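Local coordinates for carboxypeptidase A (Helicoverpa armigera, PDB 1JQG), which belongs to the M14 family of zinc metallocarboxypeptidases, probably removes C-terminal residues from peptides, and is made as a proenzyme with an activation peptide, at residues Val37-Asp42 with Glu74-Gln79. Numbering follows the deposited sequence.
Sequences VKLVHD and ENFLKQ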
# COMPACT_ATOMS: atom_id res chain seq x y z
N VAL A 37 17.38 -14.77 -10.43
CA VAL A 37 16.65 -13.88 -9.54
C VAL A 37 17.56 -12.77 -9.00
O VAL A 37 17.15 -11.62 -8.92
CB VAL A 37 16.01 -14.63 -8.37
CG1 VAL A 37 15.28 -13.70 -7.42
CG2 VAL A 37 14.98 -15.66 -8.87
N LYS A 38 18.77 -13.13 -8.61
CA LYS A 38 19.79 -12.24 -8.12
C LYS A 38 20.34 -11.39 -9.28
O LYS A 38 20.46 -10.17 -9.24
CB LYS A 38 20.94 -13.04 -7.49
CG LYS A 38 21.46 -12.73 -6.11
CD LYS A 38 21.75 -11.25 -5.88
CE LYS A 38 21.93 -10.96 -4.39
NZ LYS A 38 22.88 -11.97 -3.82
N LEU A 39 20.62 -12.04 -10.39
CA LEU A 39 21.14 -11.44 -11.59
C LEU A 39 20.29 -10.24 -12.00
O LEU A 39 20.76 -9.12 -12.17
CB LEU A 39 21.15 -12.44 -12.75
CG LEU A 39 21.87 -12.10 -14.04
CD1 LEU A 39 23.37 -11.85 -13.85
CD2 LEU A 39 21.67 -13.25 -15.03
N VAL A 40 19.00 -10.50 -12.22
CA VAL A 40 18.05 -9.52 -12.74
C VAL A 40 17.80 -8.42 -11.73
O VAL A 40 17.76 -7.24 -12.09
CB VAL A 40 16.72 -10.16 -13.17
CG1 VAL A 40 15.71 -9.16 -13.67
CG2 VAL A 40 16.98 -11.19 -14.27
N HIS A 41 17.76 -8.78 -10.46
CA HIS A 41 17.47 -7.87 -9.37
C HIS A 41 18.52 -6.78 -9.23
O HIS A 41 18.14 -5.61 -9.22
CB HIS A 41 17.36 -8.62 -8.03
CG HIS A 41 16.97 -7.73 -6.89
ND1 HIS A 41 15.69 -7.26 -6.72
CD2 HIS A 41 17.71 -7.23 -5.87
CE1 HIS A 41 15.66 -6.50 -5.64
NE2 HIS A 41 16.88 -6.47 -5.10
N ASP A 42 19.79 -7.13 -9.19
CA ASP A 42 20.89 -6.20 -9.09
C ASP A 42 20.96 -5.30 -10.32
O ASP A 42 21.22 -4.10 -10.22
CB ASP A 42 22.21 -6.96 -8.93
CG ASP A 42 22.30 -7.76 -7.65
OD1 ASP A 42 21.58 -7.41 -6.69
OD2 ASP A 42 23.08 -8.72 -7.59
N GLU A 74 17.38 -4.87 -22.62
CA GLU A 74 17.09 -6.13 -23.26
C GLU A 74 18.35 -6.76 -23.84
O GLU A 74 18.37 -7.96 -24.13
CB GLU A 74 16.04 -6.01 -24.35
CG GLU A 74 16.32 -5.02 -25.42
CD GLU A 74 15.22 -4.93 -26.46
OE1 GLU A 74 15.65 -5.15 -27.63
OE2 GLU A 74 14.02 -4.66 -26.15
N ASN A 75 19.40 -5.96 -23.94
CA ASN A 75 20.71 -6.41 -24.37
C ASN A 75 21.31 -7.33 -23.32
O ASN A 75 21.86 -8.35 -23.70
CB ASN A 75 21.66 -5.23 -24.57
CG ASN A 75 22.85 -5.57 -25.44
OD1 ASN A 75 22.78 -5.42 -26.66
ND2 ASN A 75 23.93 -6.02 -24.79
N PHE A 76 21.22 -6.91 -22.06
CA PHE A 76 21.72 -7.66 -20.92
C PHE A 76 20.96 -8.96 -20.70
O PHE A 76 21.57 -10.00 -20.47
CB PHE A 76 21.63 -6.80 -19.66
CG PHE A 76 21.98 -7.51 -18.38
CD1 PHE A 76 23.31 -7.62 -18.01
CD2 PHE A 76 21.02 -8.07 -17.55
CE1 PHE A 76 23.66 -8.27 -16.84
CE2 PHE A 76 21.37 -8.71 -16.39
CZ PHE A 76 22.69 -8.81 -16.02
N LEU A 77 19.63 -8.91 -20.85
CA LEU A 77 18.80 -10.09 -20.66
C LEU A 77 19.13 -11.13 -21.72
O LEU A 77 19.10 -12.32 -21.42
CB LEU A 77 17.30 -9.76 -20.66
CG LEU A 77 16.77 -8.78 -19.60
CD1 LEU A 77 15.35 -8.32 -19.88
CD2 LEU A 77 16.79 -9.40 -18.22
N LYS A 78 19.34 -10.68 -22.94
CA LYS A 78 19.71 -11.54 -24.06
C LYS A 78 21.03 -12.29 -23.86
O LYS A 78 21.08 -13.51 -23.99
CB LYS A 78 19.71 -10.76 -25.38
CG LYS A 78 20.16 -11.55 -26.59
CD LYS A 78 21.62 -11.36 -26.98
CE LYS A 78 22.19 -12.31 -27.99
NZ LYS A 78 22.40 -13.69 -27.45
N GLN A 79 22.06 -11.60 -23.39
CA GLN A 79 23.35 -12.21 -23.14
C GLN A 79 23.38 -12.99 -21.84
O GLN A 79 24.31 -13.76 -21.58
CB GLN A 79 24.46 -11.17 -23.16
CG GLN A 79 24.42 -10.18 -22.01
CD GLN A 79 25.58 -9.19 -22.06
OE1 GLN A 79 25.55 -8.22 -22.83
NE2 GLN A 79 26.61 -9.41 -21.25
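F76 reaches across from the helix of residues 70-80 to L39 on the helix of residues 34-46, and this pair carries most of a contact made entirely of apolar side chains, an example of how two helices on one face of a sheet meet. The far end of the ring does the touching: CZ of F76 lies 3.8 Å from CD1 and 3.9 Å from CG of L39, with the methyl approaching the ring obliquely. The ring stands well out from its own helix, bridging much of the gap between the two, because CG lies anti to the F76 backbone N (chi1 173°). It also stacks with the ring of F43, one turn beyond L39. Beside this pair, V40 and L77 make a looser, more deeply buried contact, CG2 of V40 standing 4.3 Å from CD2 of L77. L77 also rests on Y84 of strand 83-88, while V40 packs on V31. With the closest CA atoms, those of V40 and L77, 8.0 Å apart, the helices are close neighbours, and no hydrogen bond joins the two segments. Two helices packed side by side against a four-stranded antiparallel sheet form the open-sandwich, antiparallel α+β fold of the activation peptide of M14 procarboxypeptidases.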